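Local coordinates for BH2358 protein (Bacillus halodurans C-125, PDB 2RBD), which is of unknown function, though it may be a spore coat protein and folds as a ferritin-like bundle of four helices, at residues E12-H15 and Y16-F20; Y36-F39 and I40-G44; L51-E54 and A55-A58; F98-P101 and E102-A105; G146-L149 and K150-K153. One frame throughout, in Å; residues are numbered along the deposited sequence.

Interaction 1 of 5, residues E12-H15 and Y16-F20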
loop_
_atom_site.group_PDB
_atom_site.type_symbol
_atom_site.label_atom_id
_atom_site.label_comp_id
_atom_site.label_asym_id
_atom_site.label_seq_id
_atom_site.Cartn_x
_atom_site.Cartn_y
_atom_site.Cartn_z
ATOM N N GLU A 12 2.289 -27.088 -9.326
ATOM C CA GLU A 12 0.974 -26.521 -8.980
ATOM C C GLU A 12 0.747 -25.337 -9.907
ATOM O O GLU A 12 1.694 -24.672 -10.272
ATOM C CB GLU A 12 0.959 -26.008 -7.540
ATOM C CG GLU A 12 1.631 -26.930 -6.520
ATOM C CD GLU A 12 1.971 -26.286 -5.128
ATOM O OE1 GLU A 12 1.895 -25.040 -4.903
ATOM O OE2 GLU A 12 2.339 -27.091 -4.232
ATOM N N PRO A 13 -0.503 -25.074 -10.293
ATOM C CA PRO A 13 -0.786 -23.872 -11.075
ATOM C C PRO A 13 -0.618 -22.589 -10.259
ATOM O O PRO A 13 -0.929 -22.551 -9.071
ATOM C CB PRO A 13 -2.256 -24.024 -11.455
ATOM C CG PRO A 13 -2.823 -24.928 -10.476
ATOM C CD PRO A 13 -1.721 -25.863 -10.046
ATOM N N LEU A 14 -0.137 -21.547 -10.925
ATOM C CA LEU A 14 -0.221 -20.179 -10.397
ATOM C C LEU A 14 -1.675 -19.750 -10.277
ATOM O O LEU A 14 -2.526 -20.131 -11.077
ATOM C CB LEU A 14 0.518 -19.189 -11.309
ATOM C CG LEU A 14 2.036 -19.406 -11.505
ATOM C CD1 LEU A 14 2.547 -18.687 -12.734
ATOM C CD2 LEU A 14 2.803 -19.021 -10.209
ATOM N N HIS A 15 -1.968 -18.942 -9.273
ATOM C CA HIS A 15 -3.275 -18.297 -9.225
ATOM C C HIS A 15 -3.292 -16.977 -9.981
ATOM O O HIS A 15 -2.266 -16.487 -10.412
ATOM C CB HIS A 15 -3.834 -18.207 -7.799
ATOM C CG HIS A 15 -3.159 -17.258 -6.862
ATOM N ND1 HIS A 15 -3.275 -15.882 -6.958
ATOM C CD2 HIS A 15 -2.480 -17.505 -5.712
ATOM C CE1 HIS A 15 -2.663 -15.327 -5.926
ATOM N NE2 HIS A 15 -2.180 -16.286 -5.150
ATOM N N TYR A 16 -4.481 -16.478 -10.253
ATOM C CA TYR A 16 -4.654 -15.265 -11.059
ATOM C C TYR A 16 -3.894 -14.066 -10.537
ATOM O O TYR A 16 -3.349 -13.285 -11.317
ATOM C CB TYR A 16 -6.124 -14.903 -11.129
ATOM C CG TYR A 16 -6.940 -15.485 -12.271
ATOM C CD1 TYR A 16 -6.694 -16.734 -12.785
ATOM C CD2 TYR A 16 -7.960 -14.766 -12.784
ATOM C CE1 TYR A 16 -7.469 -17.242 -13.830
ATOM C CE2 TYR A 16 -8.725 -15.246 -13.812
ATOM C CZ TYR A 16 -8.479 -16.494 -14.323
ATOM O OH TYR A 16 -9.286 -16.954 -15.373
ATOM N N GLY A 17 -3.829 -13.944 -9.221
ATOM C CA GLY A 17 -3.048 -12.883 -8.592
ATOM C C GLY A 17 -1.563 -13.000 -8.804
ATOM O O GLY A 17 -0.881 -12.020 -9.068
ATOM N N GLU A 18 -1.041 -14.196 -8.643
ATOM C CA GLU A 18 0.342 -14.439 -8.928
ATOM C C GLU A 18 0.696 -14.102 -10.374
ATOM O O GLU A 18 1.734 -13.487 -10.641
ATOM C CB GLU A 18 0.691 -15.899 -8.619
ATOM C CG GLU A 18 0.769 -16.193 -7.102
ATOM C CD GLU A 18 0.754 -17.688 -6.731
ATOM O OE1 GLU A 18 0.371 -18.566 -7.551
ATOM O OE2 GLU A 18 1.199 -18.013 -5.625
ATOM N N VAL A 19 -0.156 -14.517 -11.306
ATOM C CA VAL A 19 0.077 -14.203 -12.704
ATOM C C VAL A 19 0.042 -12.691 -12.943
ATOM O O VAL A 19 0.992 -12.111 -13.500
ATOM C CB VAL A 19 -0.916 -14.948 -13.638
ATOM C CG1 VAL A 19 -0.765 -14.456 -15.105
ATOM C CG2 VAL A 19 -0.657 -16.491 -13.564
ATOM N N PHE A 20 -1.017 -12.041 -12.492
ATOM C CA PHE A 20 -1.130 -10.619 -12.755
ATOM C C PHE A 20 -0.014 -9.819 -12.089
ATOM O O PHE A 20 0.569 -8.913 -12.702
ATOM C CB PHE A 20 -2.497 -10.076 -12.325
ATOM C CG PHE A 20 -2.671 -8.626 -12.590
ATOM C CD1 PHE A 20 -2.941 -8.182 -13.855
ATOM C CD2 PHE A 20 -2.517 -7.704 -11.585
ATOM C CE1 PHE A 20 -3.078 -6.840 -14.146
ATOM C CE2 PHE A 20 -2.668 -6.354 -11.870
ATOM C CZ PHE A 20 -2.933 -5.938 -13.131
HETATM O O HOH W 1 -0.537 -21.000 -6.700
#
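V19 N bonds back to H15 O at 3.0 Å, nearly straight, and this i to i+4 bond opens helix 16-42 with H15 in the N-cap position. The other half of the junction is a capping box between H15 and E18. H15 N gives its hydrogen to E18 OE1 at 2.9 Å, meeting that oxygen on the anti side and about 30° out of the carboxylate plane. The imidazole also turns toward the first helical turn. With chi1 at 70°, CG sits between the backbone N and the carbonyl carbon, a position that swings ND1 over to G17 N; the resulting bond, 3.0 Å from G17 N to H15 ND1, is weak because its angle is poor. The extended glutamate then lies over one face of the ring: E18 CG stands 3.7 Å from the ring centroid as a CH-pi contact, and the carboxylate is stacked within 11° of the ring plane, with E18 CD 3.4 Å from H15 CD2. L14 and V19 cross at about a right angle beside this, L14 CB touching V19 CG2 at 3.7 Å. A water bridges P13 O and E18 OE1, donating to both. Beyond the segments, E18 OE2 takes the amides of I126 and R127, and Y16 stacks on Y16 of the third subunit. H15 NE2 is bonded to the carbonyl of Q124, so the chemistry is consistent with a neutral ring carrying its proton on NE2, while E18, gripped through both oxygens, is probably ionised.

Interaction 2 of 5, residues Y36-F39 and I40-G44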
loop_
_atom_site.group_PDB
_atom_site.type_symbol
_atom_site.label_atom_id
_atom_site.label_comp_id
_atom_site.label_asym_id
_atom_site.label_seq_id
_atom_site.Cartn_x
_atom_site.Cartn_y
_atom_site.Cartn_z
ATOM N N TYR A 36 15.507 4.592 -17.051
ATOM C CA TYR A 36 16.823 4.725 -16.466
ATOM C C TYR A 36 17.915 4.772 -17.557
ATOM O O TYR A 36 18.901 5.447 -17.393
ATOM C CB TYR A 36 17.119 3.593 -15.482
ATOM C CG TYR A 36 16.337 3.630 -14.201
ATOM C CD1 TYR A 36 15.215 4.427 -14.037
ATOM C CD2 TYR A 36 16.655 2.758 -13.189
ATOM C CE1 TYR A 36 14.483 4.410 -12.830
ATOM C CE2 TYR A 36 15.930 2.740 -11.993
ATOM C CZ TYR A 36 14.864 3.547 -11.833
ATOM O OH TYR A 36 14.152 3.480 -10.648
ATOM N N ARG A 37 17.740 4.033 -18.648
ATOM C CA ARG A 37 18.658 4.169 -19.778
ATOM C C ARG A 37 18.623 5.597 -20.339
ATOM O O ARG A 37 19.654 6.159 -20.737
ATOM C CB ARG A 37 18.313 3.121 -20.816
ATOM C CG ARG A 37 18.828 1.742 -20.431
ATOM C CD ARG A 37 18.318 0.706 -21.412
ATOM N NE ARG A 37 19.070 -0.541 -21.301
ATOM C CZ ARG A 37 18.692 -1.663 -21.902
ATOM N NH1 ARG A 37 17.545 -1.756 -22.540
ATOM N NH2 ARG A 37 19.467 -2.722 -21.846
ATOM N N SER A 38 17.444 6.216 -20.317
ATOM C CA SER A 38 17.382 7.634 -20.706
ATOM C C SER A 38 18.087 8.485 -19.653
ATOM O O SER A 38 18.941 9.302 -19.988
ATOM C CB SER A 38 15.954 8.101 -20.879
ATOM O OG SER A 38 15.943 9.443 -21.327
ATOM N N PHE A 39 17.826 8.222 -18.364
ATOM C CA PHE A 39 18.510 8.959 -17.295
ATOM C C PHE A 39 20.034 8.876 -17.369
ATOM O O PHE A 39 20.692 9.843 -17.060
ATOM C CB PHE A 39 18.057 8.479 -15.934
ATOM C CG PHE A 39 16.670 8.930 -15.519
ATOM C CD1 PHE A 39 16.018 10.018 -16.084
ATOM C CD2 PHE A 39 16.060 8.279 -14.474
ATOM C CE1 PHE A 39 14.748 10.408 -15.629
ATOM C CE2 PHE A 39 14.800 8.647 -14.021
ATOM C CZ PHE A 39 14.148 9.704 -14.615
ATOM N N ILE A 40 20.595 7.751 -17.796
ATOM C CA ILE A 40 22.051 7.667 -17.970
ATOM C C ILE A 40 22.539 8.791 -18.882
ATOM O O ILE A 40 23.543 9.421 -18.614
ATOM C CB ILE A 40 22.480 6.266 -18.534
ATOM C CG1 ILE A 40 22.670 5.284 -17.375
ATOM C CG2 ILE A 40 23.772 6.333 -19.369
ATOM C CD1 ILE A 40 22.352 3.865 -17.770
ATOM N N ASN A 41 21.799 9.044 -19.953
ATOM C CA ASN A 41 22.133 10.107 -20.895
ATOM C C ASN A 41 21.953 11.527 -20.354
ATOM O O ASN A 41 22.576 12.458 -20.866
ATOM C CB ASN A 41 21.347 9.914 -22.177
ATOM C CG ASN A 41 21.879 8.741 -23.009
ATOM O OD1 ASN A 41 23.081 8.545 -23.061
ATOM N ND2 ASN A 41 21.013 8.013 -23.676
ATOM N N HIS A 42 21.107 11.704 -19.345
ATOM C CA HIS A 42 20.830 12.997 -18.721
ATOM C C HIS A 42 21.726 13.287 -17.535
ATOM O O HIS A 42 21.712 14.373 -17.041
ATOM C CB HIS A 42 19.383 13.051 -18.179
ATOM C CG HIS A 42 18.334 13.200 -19.228
ATOM N ND1 HIS A 42 17.639 14.360 -19.427
ATOM C CD2 HIS A 42 17.845 12.323 -20.129
ATOM C CE1 HIS A 42 16.757 14.196 -20.401
ATOM N NE2 HIS A 42 16.859 12.959 -20.849
ATOM N N THR A 43 22.485 12.337 -17.026
ATOM C CA THR A 43 23.209 12.463 -15.768
ATOM C C THR A 43 24.635 13.000 -15.989
ATOM O O THR A 43 25.317 12.521 -16.897
ATOM C CB THR A 43 23.341 11.040 -15.100
ATOM O OG1 THR A 43 22.031 10.485 -14.832
ATOM C CG2 THR A 43 24.154 11.099 -13.809
ATOM N N GLY A 44 25.075 13.880 -15.109
ATOM C CA GLY A 44 26.458 14.318 -15.098
ATOM C C GLY A 44 27.283 13.506 -14.104
ATOM O O GLY A 44 28.385 13.008 -14.422
#
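T43 OG1 lies beside its own backbone N (chi1 -60°), and this turns the hydroxyl back to F39 O; H42 has a similar first torsion, which carries its ring alongside S38. The two lie at the C-terminal end of helix 16-42, T43 just beyond it, and this is the first helix of a ferritin-like four-helix bundle. H42 N donates to F39 O at 3.0 Å. In one of the two conformers modelled for T43 that oxygen is gripped a second time, T43 OG1 donating to F39 O at 2.7 Å from the opposite face of the carbonyl plane. Neither donor uses a lone-pair direction. One turn earlier the regular pattern persists, I40 N bonding to Y36 O at 2.9 Å. The bonds S38 O receives from N41 N and H42 N are weak.

Around the imidazole the polar ends are all taken: H42 ND1 pairs with F98 N, and H42 NE2 with the carbonyl of A96 of the fourth subunit, so this histidine joins the helix end to the subunit interface. N41 ND2 likewise reaches G95 of the fourth subunit. F39 packs on I103 of helix 100-124. At the edge of the imidazole, in its plane, H42 CD2 approaches S38 O to 3.2 Å.

Interaction 3 of 5, residues L51-E54 and A55-A58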
loop_
_atom_site.group_PDB
_atom_site.type_symbol
_atom_site.label_atom_id
_atom_site.label_comp_id
_atom_site.label_asym_id
_atom_site.label_seq_id
_atom_site.Cartn_x
_atom_site.Cartn_y
_atom_site.Cartn_z
ATOM N N LEU A 51 25.245 3.933 -10.104
ATOM C CA LEU A 51 24.105 3.327 -9.421
ATOM C C LEU A 51 22.934 3.067 -10.374
ATOM O O LEU A 51 22.227 2.067 -10.234
ATOM C CB LEU A 51 23.681 4.172 -8.225
ATOM C CG LEU A 51 24.561 3.993 -6.974
ATOM C CD1 LEU A 51 24.365 5.121 -5.933
ATOM C CD2 LEU A 51 24.314 2.612 -6.329
ATOM N N ILE A 52 22.739 3.934 -11.372
ATOM C CA ILE A 52 21.690 3.709 -12.374
ATOM C C ILE A 52 22.045 2.456 -13.143
ATOM O O ILE A 52 21.193 1.596 -13.379
ATOM C CB ILE A 52 21.530 4.896 -13.354
ATOM C CG1 ILE A 52 21.169 6.211 -12.668
ATOM C CG2 ILE A 52 20.498 4.506 -14.456
ATOM C CD1 ILE A 52 21.249 7.418 -13.596
ATOM N N ASP A 53 23.321 2.337 -13.540
ATOM C CA ASP A 53 23.754 1.134 -14.236
ATOM C C ASP A 53 23.533 -0.114 -13.378
ATOM O O ASP A 53 23.097 -1.155 -13.856
ATOM C CB ASP A 53 25.243 1.227 -14.583
ATOM C CG ASP A 53 25.524 1.954 -15.890
ATOM O OD1 ASP A 53 24.641 2.014 -16.776
ATOM O OD2 ASP A 53 26.677 2.440 -16.049
ATOM N N GLU A 54 23.800 -0.019 -12.100
ATOM C CA GLU A 54 23.579 -1.140 -11.208
ATOM C C GLU A 54 22.098 -1.498 -11.117
ATOM O O GLU A 54 21.742 -2.668 -11.101
ATOM C CB GLU A 54 24.106 -0.801 -9.835
ATOM C CG GLU A 54 23.902 -1.944 -8.850
ATOM C CD GLU A 54 24.451 -1.712 -7.462
ATOM O OE1 GLU A 54 25.215 -0.721 -7.297
ATOM O OE2 GLU A 54 24.087 -2.565 -6.583
ATOM N N ALA A 55 21.252 -0.487 -11.023
ATOM C CA ALA A 55 19.824 -0.726 -10.999
ATOM C C ALA A 55 19.318 -1.433 -12.247
ATOM O O ALA A 55 18.496 -2.350 -12.138
ATOM C CB ALA A 55 19.057 0.571 -10.784
ATOM N N ILE A 56 19.772 -0.965 -13.415
ATOM C CA ILE A 56 19.401 -1.599 -14.689
ATOM C C ILE A 56 19.805 -3.064 -14.666
ATOM O O ILE A 56 19.017 -3.938 -15.009
ATOM C CB ILE A 56 20.044 -0.867 -15.855
ATOM C CG1 ILE A 56 19.426 0.541 -16.014
ATOM C CG2 ILE A 56 19.885 -1.678 -17.160
ATOM C CD1 ILE A 56 20.285 1.531 -16.818
ATOM N N GLN A 57 21.019 -3.358 -14.246
ATOM C CA GLN A 57 21.498 -4.732 -14.255
ATOM C C GLN A 57 20.695 -5.603 -13.273
ATOM O O GLN A 57 20.353 -6.740 -13.566
ATOM C CB GLN A 57 23.003 -4.726 -13.931
ATOM C CG GLN A 57 23.723 -6.020 -14.226
ATOM C CD GLN A 57 25.231 -5.936 -13.988
ATOM O OE1 GLN A 57 25.900 -4.949 -14.352
ATOM N NE2 GLN A 57 25.770 -6.985 -13.384
ATOM N N ALA A 58 20.394 -5.045 -12.107
ATOM C CA ALA A 58 19.596 -5.740 -11.082
ATOM C C ALA A 58 18.208 -6.086 -11.608
ATOM O O ALA A 58 17.720 -7.202 -11.430
ATOM C CB ALA A 58 19.516 -4.912 -9.794
#
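L51 to A58 make two turns of regular alpha helix, and backbone hydrogen bonds carry most of the contact. A55 N reaches L51 O at 2.8 Å and I56 N reaches I52 O at 2.9 Å; Q57 N follows with D53 O at 3.1 Å, and A58 N with E54 O at 2.9 Å. All four are close to straight, so the i to i+4 pattern runs through without a kink.

Of the apolar contacts, the one between side chains joins I52 and I56, whose branches cross obliquely. I52 CG2, anti to its own nitrogen, points along the helix to I56 CD1, 3.8 Å away. The isoleucine chain of I56 also folds back over the carbonyl it is bonded to, I56 CG1 lying 3.3 Å from I52 O. The methyls of the two alanines rest in the same fashion on backbone oxygens, A55 CB 3.5 Å from L51 O and A58 CB 3.4 Å from E54 O.

The charged side is different. E54 is fully extended, with CG anti to the backbone N (chi1 180°), and this throws its carboxylate clear of the turn; E54 OE1 finds a salt bridge with K147 NZ. D53 and Q57 lie on the exposed flank.

The strip of helix 46-72 thus faces three ways: I52 and I56 against I40 of helix 16-42, I52 also against I103 and I107 of helix 100-124, and L51, E54 and A55 against F144 of helix 128-155.

Interaction 4 of 5, residues F98-P101 and E102-A105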
loop_
_atom_site.group_PDB
_atom_site.type_symbol
_atom_site.label_atom_id
_atom_site.label_comp_id
_atom_site.label_asym_id
_atom_site.label_seq_id
_atom_site.Cartn_x
_atom_site.Cartn_y
_atom_site.Cartn_z
ATOM N N PHE A 98 16.680 16.314 -17.394
ATOM C CA PHE A 98 16.514 15.946 -16.016
ATOM C C PHE A 98 17.846 16.092 -15.332
ATOM O O PHE A 98 18.873 15.657 -15.827
ATOM C CB PHE A 98 15.992 14.510 -15.879
ATOM C CG PHE A 98 14.564 14.359 -16.374
ATOM C CD1 PHE A 98 13.509 14.618 -15.561
ATOM C CD2 PHE A 98 14.318 14.013 -17.673
ATOM C CE1 PHE A 98 12.184 14.503 -16.065
ATOM C CE2 PHE A 98 13.010 13.926 -18.158
ATOM C CZ PHE A 98 11.975 14.189 -17.350
ATOM N N ASN A 99 17.798 16.737 -14.195
ATOM C CA ASN A 99 18.986 17.036 -13.429
ATOM C C ASN A 99 19.250 15.984 -12.371
ATOM O O ASN A 99 18.335 15.329 -11.909
ATOM C CB ASN A 99 18.819 18.425 -12.797
ATOM C CG ASN A 99 18.564 19.477 -13.856
ATOM O OD1 ASN A 99 19.441 19.719 -14.682
ATOM N ND2 ASN A 99 17.331 20.023 -13.914
ATOM N N ASP A 100 20.492 15.933 -11.904
ATOM C CA ASP A 100 20.938 14.838 -11.043
ATOM C C ASP A 100 20.110 14.653 -9.763
ATOM O O ASP A 100 19.692 13.563 -9.473
ATOM C CB ASP A 100 22.423 14.986 -10.685
ATOM C CG ASP A 100 23.323 14.861 -11.895
ATOM O OD1 ASP A 100 22.884 14.340 -12.942
ATOM O OD2 ASP A 100 24.473 15.290 -11.817
ATOM N N PRO A 101 19.860 15.730 -9.001
ATOM C CA PRO A 101 19.049 15.526 -7.799
ATOM C C PRO A 101 17.657 14.969 -8.073
ATOM O O PRO A 101 17.167 14.123 -7.316
ATOM C CB PRO A 101 18.931 16.923 -7.215
ATOM C CG PRO A 101 20.028 17.682 -7.855
ATOM C CD PRO A 101 20.267 17.132 -9.161
ATOM N N GLU A 102 17.036 15.440 -9.139
ATOM C CA GLU A 102 15.706 14.951 -9.418
ATOM C C GLU A 102 15.721 13.514 -9.986
ATOM O O GLU A 102 14.833 12.744 -9.627
ATOM C CB GLU A 102 14.938 15.950 -10.259
ATOM C CG GLU A 102 14.491 17.184 -9.459
ATOM C CD GLU A 102 15.612 18.157 -9.145
ATOM O OE1 GLU A 102 16.516 18.330 -9.998
ATOM O OE2 GLU A 102 15.579 18.764 -8.046
ATOM N N ILE A 103 16.741 13.125 -10.728
ATOM C CA ILE A 103 16.926 11.740 -11.180
ATOM C C ILE A 103 17.074 10.832 -9.956
ATOM O O ILE A 103 16.432 9.799 -9.845
ATOM C CB ILE A 103 18.159 11.610 -12.074
ATOM C CG1 ILE A 103 17.910 12.300 -13.424
ATOM C CG2 ILE A 103 18.504 10.120 -12.340
ATOM C CD1 ILE A 103 19.184 12.536 -14.245
ATOM N N SER A 104 17.944 11.239 -9.033
ATOM C CA SER A 104 18.167 10.451 -7.822
ATOM C C SER A 104 16.902 10.293 -7.006
ATOM O O SER A 104 16.601 9.189 -6.533
ATOM C CB SER A 104 19.276 11.071 -6.973
ATOM O OG SER A 104 19.710 10.144 -5.990
ATOM N N ALA A 105 16.157 11.379 -6.828
ATOM C CA ALA A 105 14.869 11.353 -6.115
ATOM C C ALA A 105 13.903 10.367 -6.731
ATOM O O ALA A 105 13.278 9.596 -6.017
ATOM C CB ALA A 105 14.251 12.724 -6.110
#
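F98 and I103 meet at the buried face of this contact, the N-terminal turn of helix 100-124, which is the third helix of the ferritin-like bundle and follows its long crossover loop. Packing here is tight. I103 CG1 lies 3.8 Å from F98 CB, and the chain reaches on until I103 CD1 is 3.5 Å from F98 O. The torsion responsible puts CG1 anti to the carbonyl carbon (chi1 -70°), folding the ethyl arm toward the preceding loop, over N99 O. That same oxygen receives I103 N at 3.0 Å, so the isoleucine is held by both its backbone and its branch. Behind it lies L48 of helix 46-72.

The other flank is looser and partly exposed, and here R84 and N34 of the fourth subunit approach N99 and E102. N99 occupies the N-cap position, yet its side chain makes no capping bond. P101, in the first turn, has no amide hydrogen to leave unpaired, and its ring lies against the E102 chain. In one of its two modelled conformers the glutamate bends at chi2 (74°) and its carboxylate hangs beside P101 and N99, touching but making no hydrogen bond to them; E102 OE1 is then 3.6 Å from N99 CB.

D100 turns from the helix to the adjacent loop, where its carboxylate takes the amides of G44 and D45. Its carbonyl stays in the helix, with S104 N bonded to D100 O at 2.9 Å. A105 N then reaches P101 O at 3.0 Å, and S104 OG is hydrogen-bonded to N152 OD1 of helix 128-155.

Interaction 5 of 5, residues G146-L149 and K150-K153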
loop_
_atom_site.group_PDB
_atom_site.type_symbol
_atom_site.label_atom_id
_atom_site.label_comp_id
_atom_site.label_asym_id
_atom_site.label_seq_id
_atom_site.Cartn_x
_atom_site.Cartn_y
_atom_site.Cartn_z
ATOM N N GLY A 146 19.508 1.393 0.371
ATOM C CA GLY A 146 20.460 1.963 1.323
ATOM C C GLY A 146 21.627 2.700 0.644
ATOM O O GLY A 146 22.083 3.735 1.126
ATOM N N LYS A 147 22.076 2.172 -0.481
ATOM C CA LYS A 147 23.074 2.841 -1.328
ATOM C C LYS A 147 22.569 4.153 -1.898
ATOM O O LYS A 147 23.310 5.133 -1.933
ATOM C CB LYS A 147 23.529 1.926 -2.457
ATOM C CG LYS A 147 24.316 0.721 -2.063
ATOM C CD LYS A 147 24.406 -0.128 -3.346
ATOM C CE LYS A 147 25.688 -0.815 -3.522
ATOM N NZ LYS A 147 26.087 -0.742 -4.946
HETATM N N MSE A 148 21.317 4.191 -2.367
HETATM C CA MSE A 148 20.715 5.445 -2.806
HETATM C C MSE A 148 20.634 6.479 -1.706
HETATM O O MSE A 148 20.927 7.613 -1.934
HETATM C CB MSE A 148 19.319 5.175 -3.420
HETATM C CG MSE A 148 19.338 4.381 -4.716
HETATM SE SE MSE A 148 20.355 5.181 -6.175
HETATM C CE MSE A 148 19.541 6.946 -6.234
ATOM N N LEU A 149 20.241 6.079 -0.503
ATOM C CA LEU A 149 20.182 7.004 0.605
ATOM C C LEU A 149 21.573 7.564 0.896
ATOM O O LEU A 149 21.710 8.768 1.104
ATOM C CB LEU A 149 19.626 6.304 1.833
ATOM C CG LEU A 149 19.473 7.128 3.118
ATOM C CD1 LEU A 149 18.590 8.352 2.818
ATOM C CD2 LEU A 149 18.914 6.248 4.246
ATOM N N LYS A 150 22.587 6.703 0.903
ATOM C CA LYS A 150 23.983 7.149 1.135
ATOM C C LYS A 150 24.421 8.183 0.085
ATOM O O LYS A 150 24.997 9.231 0.416
ATOM C CB LYS A 150 24.927 5.962 1.132
ATOM C CG LYS A 150 24.948 5.218 2.454
ATOM C CD LYS A 150 25.693 3.912 2.361
ATOM C CE LYS A 150 25.558 3.102 3.655
ATOM N NZ LYS A 150 26.317 1.823 3.510
ATOM N N LEU A 151 24.105 7.910 -1.176
ATOM C CA LEU A 151 24.369 8.845 -2.279
ATOM C C LEU A 151 23.728 10.187 -2.038
ATOM O O LEU A 151 24.386 11.217 -2.130
ATOM C CB LEU A 151 23.905 8.269 -3.609
ATOM C CG LEU A 151 24.079 9.120 -4.878
ATOM C CD1 LEU A 151 25.517 9.064 -5.308
ATOM C CD2 LEU A 151 23.143 8.676 -6.033
ATOM N N ASN A 152 22.424 10.192 -1.749
ATOM C CA ASN A 152 21.693 11.419 -1.558
ATOM C C ASN A 152 22.254 12.224 -0.390
ATOM O O ASN A 152 22.344 13.461 -0.448
ATOM C CB ASN A 152 20.213 11.121 -1.366
ATOM C CG ASN A 152 19.530 10.732 -2.660
ATOM O OD1 ASN A 152 19.842 11.270 -3.701
ATOM N ND2 ASN A 152 18.594 9.778 -2.591
ATOM N N LYS A 153 22.630 11.529 0.666
ATOM C CA LYS A 153 23.291 12.181 1.801
ATOM C C LYS A 153 24.634 12.774 1.383
ATOM O O LYS A 153 24.865 13.955 1.650
ATOM C CB LYS A 153 23.462 11.219 2.981
ATOM C CG LYS A 153 22.159 10.843 3.665
ATOM C CD LYS A 153 22.422 9.823 4.759
ATOM C CE LYS A 153 21.170 9.494 5.589
ATOM N NZ LYS A 153 21.369 8.394 6.597
#
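K153 N gives the shortest of the four backbone bonds here, 2.9 Å to L149 O, and the preceding three differ little. K150 N bonds to G146 O, L151 N to K147 O and N152 N to M148 O, each at 3.0 Å, ordinary alpha-helical geometry.

The polar side chains find their partners beyond this turn. N152 ND2 hydrogen-bonds S108 OG of helix 100-124, while its OD1 is held by S104 of the same helix; although the amide nitrogen also lies close to M148 O, the angle there is too poor for a bond. K153 NZ ends on the carbonyl of I126 of the second subunit, making this face part of an interface.

Packing follows. The arm of K153 is extended and passes at a slant across the leucine L149: K153 CE is 3.8 Å from L149 CG, and K153 NZ is 4.0 Å from L149 CD2. L149 CG is anti to the backbone N (chi1 -179°), which tips the isobutyl group down the helix to meet that arm. On the buried side, M148, a selenomethionine in this crystal, bends at both chi2 and chi3 and runs side by side with L151, so that M148 CE comes to 4.0 Å from L151 CD2.

M148 faces S104 and I107 of helix 100-124, while L151 lies against L48 and L51 of helix 46-72. One face wedged between two partner helices, with K150 exposed and K153 turned to the second subunit, is what an amphipathic helix of a ferritin-like four-helix bundle presents.

All five contacts are local, and none nests in or crosses another; along the chain they come in series. Interaction 1 starts helix 16-42, some 35 Å between centres from interaction 2, which ends it on the opposite side of the chain's centre. After the short turn, interaction 3 lies on helix 46-72 and packs against interaction 2. The long loop then returns to interaction 4, which opens helix 100-124 beside the end of the first helix. Interaction 5, on helix 128-155, touches both 3 and 4. Contacts 2 to 5 therefore tie all four helices together toward one end of the bundle, with interaction 1 alone at the other.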